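Local atomic coordinates of bacterial regulatory proteins, TetR family (PDB entry 3NI7), a protein that probably binds DNA through an N-terminal helix-turn-helix domain and acts as a dimeric transcriptional regulator of the TetR family. Residues A21-S24 with W25-R29; M123-S126 with R127-W131. All coordinates share one frame; numbering follows the deposited sequence.

Interaction 1: A21-S24 with W25-R29; sequences AHTS and WEAVR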
loop_
_atom_site.group_PDB
_atom_site.type_symbol
_atom_site.label_atom_id
_atom_site.label_comp_id
_atom_site.label_asym_id
_atom_site.label_seq_id
_atom_site.Cartn_x
_atom_site.Cartn_y
_atom_site.Cartn_z
ATOM N N ALA A 21 14.512 16.407 11.280
ATOM C CA ALA A 21 13.417 17.147 11.831
ATOM C C ALA A 21 13.594 18.632 11.556
ATOM O O ALA A 21 12.780 19.246 10.891
ATOM C CB ALA A 21 13.316 16.910 13.317
ATOM N N HIS A 22 14.693 19.207 12.020
ATOM C CA HIS A 22 14.878 20.671 11.928
ATOM C C HIS A 22 14.948 21.134 10.492
ATOM O O HIS A 22 14.612 22.271 10.183
ATOM C CB HIS A 22 16.165 21.150 12.587
ATOM C CG HIS A 22 16.287 20.770 14.018
ATOM N ND1 HIS A 22 15.352 21.129 14.963
ATOM C CD2 HIS A 22 17.237 20.067 14.670
ATOM C CE1 HIS A 22 15.725 20.657 16.141
ATOM N NE2 HIS A 22 16.863 20.007 15.989
ATOM N N THR A 23 15.436 20.272 9.617
ATOM C CA THR A 23 15.581 20.654 8.222
ATOM C C THR A 23 14.708 19.851 7.290
ATOM O O THR A 23 13.612 20.271 7.003
ATOM C CB THR A 23 17.049 20.579 7.803
ATOM O OG1 THR A 23 17.515 19.232 7.927
ATOM C CG2 THR A 23 17.796 21.422 8.710
ATOM N N SER A 24 15.224 18.744 6.793
ATOM C CA SER A 24 14.440 17.699 6.188
ATOM C C SER A 24 15.360 16.480 6.143
ATOM O O SER A 24 16.512 16.542 6.554
ATOM C CB SER A 24 13.907 18.015 4.785
ATOM O OG SER A 24 14.944 18.337 3.899
ATOM N N TRP A 25 14.825 15.363 5.682
ATOM C CA TRP A 25 15.575 14.151 5.461
ATOM C C TRP A 25 16.515 14.364 4.273
ATOM O O TRP A 25 17.764 14.224 4.408
ATOM C CB TRP A 25 14.613 12.992 5.187
ATOM C CG TRP A 25 15.273 11.764 4.812
ATOM C CD1 TRP A 25 15.191 11.123 3.625
ATOM C CD2 TRP A 25 16.164 11.016 5.622
ATOM N NE1 TRP A 25 15.983 10.005 3.642
ATOM C CE2 TRP A 25 16.601 9.927 4.858
ATOM C CE3 TRP A 25 16.642 11.166 6.923
ATOM C CZ2 TRP A 25 17.494 8.995 5.350
ATOM C CZ3 TRP A 25 17.537 10.239 7.415
ATOM C CH2 TRP A 25 17.957 9.175 6.637
ATOM N N GLU A 26 15.945 14.715 3.118
ATOM C CA GLU A 26 16.747 15.019 1.912
ATOM C C GLU A 26 17.991 15.846 2.208
ATOM O O GLU A 26 19.061 15.549 1.712
ATOM C CB GLU A 26 15.926 15.781 0.899
ATOM C CG GLU A 26 16.672 16.110 -0.366
ATOM C CD GLU A 26 16.407 17.522 -0.839
ATOM O OE1 GLU A 26 15.204 17.915 -0.929
ATOM O OE2 GLU A 26 17.416 18.225 -1.130
ATOM N N ALA A 27 17.840 16.865 3.039
ATOM C CA ALA A 27 18.942 17.738 3.442
ATOM C C ALA A 27 20.035 17.050 4.286
ATOM O O ALA A 27 21.158 17.613 4.464
ATOM C CB ALA A 27 18.394 18.917 4.209
ATOM N N VAL A 28 19.741 15.854 4.801
ATOM C CA VAL A 28 20.648 15.248 5.764
ATOM C C VAL A 28 21.869 14.624 5.093
ATOM O O VAL A 28 21.729 13.729 4.255
ATOM C CB VAL A 28 19.992 14.135 6.563
ATOM C CG1 VAL A 28 21.069 13.400 7.372
ATOM C CG2 VAL A 28 18.919 14.673 7.455
ATOM N N ARG A 29 23.057 15.097 5.476
ATOM C CA ARG A 29 24.339 14.502 5.065
ATOM C C ARG A 29 25.089 13.900 6.254
ATOM O O ARG A 29 24.909 14.325 7.402
ATOM C CB ARG A 29 25.228 15.557 4.424
ATOM C CG ARG A 29 24.674 16.202 3.189
ATOM C CD ARG A 29 24.494 15.215 2.049
ATOM N NE ARG A 29 23.729 15.850 0.979
ATOM C CZ ARG A 29 22.414 16.054 0.993
ATOM N NH1 ARG A 29 21.676 15.645 2.021
ATOM N NH2 ARG A 29 21.832 16.664 -0.039
#

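Interaction 2: M123-S126 with R127-W131; sequences MRVS and RTVQW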
loop_
_atom_site.group_PDB
_atom_site.type_symbol
_atom_site.label_atom_id
_atom_site.label_comp_id
_atom_site.label_asym_id
_atom_site.label_seq_id
_atom_site.Cartn_x
_atom_site.Cartn_y
_atom_site.Cartn_z
HETATM N N MSE A 123 10.596 -7.063 0.860
HETATM C CA MSE A 123 10.932 -8.271 1.616
HETATM C C MSE A 123 10.744 -7.973 3.096
HETATM O O MSE A 123 10.212 -8.790 3.875
HETATM C CB MSE A 123 12.322 -8.766 1.269
HETATM C CG MSE A 123 12.485 -9.111 -0.235
HETATM SE SE MSE A 123 11.378 -10.648 -0.964
HETATM C CE MSE A 123 12.891 -12.003 -0.917
ATOM N N ARG A 124 11.081 -6.746 3.471
ATOM C CA ARG A 124 10.938 -6.354 4.867
ATOM C C ARG A 124 9.497 -6.475 5.284
ATOM O O ARG A 124 9.165 -7.085 6.296
ATOM C CB ARG A 124 11.425 -4.930 5.094
ATOM C CG ARG A 124 11.871 -4.662 6.541
ATOM C CD ARG A 124 11.979 -3.150 6.889
ATOM N NE ARG A 124 13.321 -2.831 7.425
ATOM C CZ ARG A 124 13.735 -3.147 8.649
ATOM N NH1 ARG A 124 14.949 -2.853 9.022
ATOM N NH2 ARG A 124 12.939 -3.763 9.499
ATOM N N VAL A 125 8.632 -5.930 4.455
ATOM C CA VAL A 125 7.209 -6.042 4.689
ATOM C C VAL A 125 6.787 -7.490 4.941
ATOM O O VAL A 125 6.119 -7.765 5.926
ATOM C CB VAL A 125 6.430 -5.473 3.497
ATOM C CG1 VAL A 125 5.017 -5.976 3.478
ATOM C CG2 VAL A 125 6.452 -3.953 3.528
ATOM N N SER A 126 7.173 -8.412 4.061
ATOM C CA SER A 126 6.731 -9.793 4.181
ATOM C C SER A 126 7.185 -10.384 5.491
ATOM O O SER A 126 6.384 -10.904 6.242
ATOM C CB SER A 126 7.226 -10.660 3.036
ATOM O OG SER A 126 6.703 -10.192 1.819
ATOM N N ARG A 127 8.467 -10.278 5.808
ATOM C CA ARG A 127 8.939 -10.872 7.067
ATOM C C ARG A 127 8.163 -10.279 8.209
ATOM O O ARG A 127 7.779 -10.975 9.143
ATOM C CB ARG A 127 10.418 -10.631 7.337
ATOM C CG ARG A 127 10.913 -11.521 8.557
ATOM C CD ARG A 127 12.375 -11.210 9.027
ATOM N NE ARG A 127 12.960 -12.204 9.960
ATOM C CZ ARG A 127 12.770 -12.235 11.287
ATOM N NH1 ARG A 127 11.971 -11.346 11.889
ATOM N NH2 ARG A 127 13.377 -13.170 12.020
ATOM N N THR A 128 7.966 -8.969 8.141
ATOM C CA THR A 128 7.297 -8.255 9.240
ATOM C C THR A 128 5.884 -8.777 9.438
ATOM O O THR A 128 5.481 -9.185 10.531
ATOM C CB THR A 128 7.229 -6.747 8.981
ATOM O OG1 THR A 128 8.504 -6.250 8.509
ATOM C CG2 THR A 128 6.860 -6.067 10.246
ATOM N N VAL A 129 5.161 -8.824 8.332
ATOM C CA VAL A 129 3.827 -9.331 8.337
ATOM C C VAL A 129 3.802 -10.758 8.812
ATOM O O VAL A 129 2.883 -11.155 9.538
ATOM C CB VAL A 129 3.191 -9.200 6.932
ATOM C CG1 VAL A 129 2.010 -10.209 6.708
ATOM C CG2 VAL A 129 2.736 -7.735 6.724
ATOM N N GLN A 130 4.760 -11.564 8.386
ATOM C CA GLN A 130 4.673 -12.992 8.713
ATOM C C GLN A 130 5.111 -13.227 10.132
ATOM O O GLN A 130 4.652 -14.154 10.798
ATOM C CB GLN A 130 5.491 -13.794 7.760
ATOM C CG GLN A 130 4.882 -13.771 6.388
ATOM C CD GLN A 130 5.744 -14.403 5.383
ATOM O OE1 GLN A 130 6.882 -14.773 5.680
ATOM N NE2 GLN A 130 5.219 -14.557 4.174
ATOM N N TRP A 131 5.960 -12.315 10.586
ATOM C CA TRP A 131 6.498 -12.315 11.920
ATOM C C TRP A 131 5.402 -11.914 12.894
ATOM O O TRP A 131 5.288 -12.487 13.972
ATOM C CB TRP A 131 7.667 -11.305 12.018
ATOM C CG TRP A 131 8.266 -11.323 13.352
ATOM C CD1 TRP A 131 9.268 -12.091 13.744
ATOM C CD2 TRP A 131 7.838 -10.609 14.511
ATOM N NE1 TRP A 131 9.525 -11.915 15.067
ATOM C CE2 TRP A 131 8.639 -11.005 15.561
ATOM C CE3 TRP A 131 6.840 -9.681 14.760
ATOM C CZ2 TRP A 131 8.509 -10.488 16.838
ATOM C CZ3 TRP A 131 6.716 -9.168 16.036
ATOM C CH2 TRP A 131 7.541 -9.581 17.052
#

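Interaction 1: A21-S24 with W25-R29
The backbone, having left helix 7-22 at T23, folds into a type I beta turn from W25 to V28, closed by the bond from V28 N to W25 O at 2.6 Å. S24 stands just ahead of the turn and reaches into it with its hydroxyl. With OG between its backbone N and carbonyl carbon (chi1 57°), S24 faces the amide of A27 and accepts a weak hydrogen bond from A27 N to S24 OG at 3.4 Å. The methyl of A27 lies against the same oxygen, and T23 OG1 is 3.8 Å from A27 CB; that threonine hydroxyl is bonded to L19 O in the last turn of the helix. V28 packs its CG2 branch against the S24 carbonyl. Further on, R29 bends back so that its NH1 donates to E26 O at 2.6 Å, the acceptor lying close to the guanidinium plane, and more weakly to V28 O. The W25 indole packs on M105 of helix 99-108 and makes a cation-pi contact with K51. R29 is the N-cap residue of helix 30-36, and the turn is the connection that leads from the first helix of a TetR-type DNA-binding domain into its predicted helix-turn-helix.

Interaction 2: M123-S126 with R127-W131
The carbonyl oxygen of R124 is approached twice by T128, one turn further along the helix. T128 N donates to R124 O at 2.9 Å in the regular helical manner, and the hydroxyl adds a second bond to the same acceptor, the modelled 2.5 Å from T128 OG1 to R124 O being very short. The hydroxyl can fold back in this way because OG1 sits beside its own backbone N and anti to the carbonyl carbon (chi1 -45°), a common arrangement for threonine inside a helix. The hydroxyl would thus find an acceptor at this buried position, though so short a distance is doubtful in detail.

The flanking amides continue the ladder: R127 N bonds to M123 O, V129 N to V125 O at 2.8 Å, and Q130 N to S126 O. Beside the V125 rung the two valines meet by their methyl groups, V125 CG1 lying 4.3 Å from V129 CG2, a loose apolar contact along the helix surface. Q130 sets its aliphatic CG against S126 O and then runs on extended to its amide, whose NE2 bonds to E149.

Helix 115-135 meets several neighbours here. R124 forms salt bridges with D60 and D63 of helix 51-69, where T128 and W131 also touch M66, while T128 and V129 pack on Y156 of helix 149-164. S126 OG bonds to T151 of the second subunit and V125 packs on T154 of that subunit, placing this part of the helix at the dimer interface.

Overall arrangement
Interactions 1 and 2 are both local contacts, formed in series along the chain and on opposite sides of its centre; their own centres are 28 Å apart and their nearest atoms about 13 Å, so they do not touch. Residues 21-29 make a turn between helix 7-22 and helix 30-36, where the predicted helix-turn-helix begins, whereas 123-131 is uninterrupted helix whose side chains reach the second subunit. Helix 51-69 adjoins both, its start beside residues 21-29 and its middle beside residues 123-131. This helix thus runs between the probable DNA-binding end and the helix that meets the second subunit.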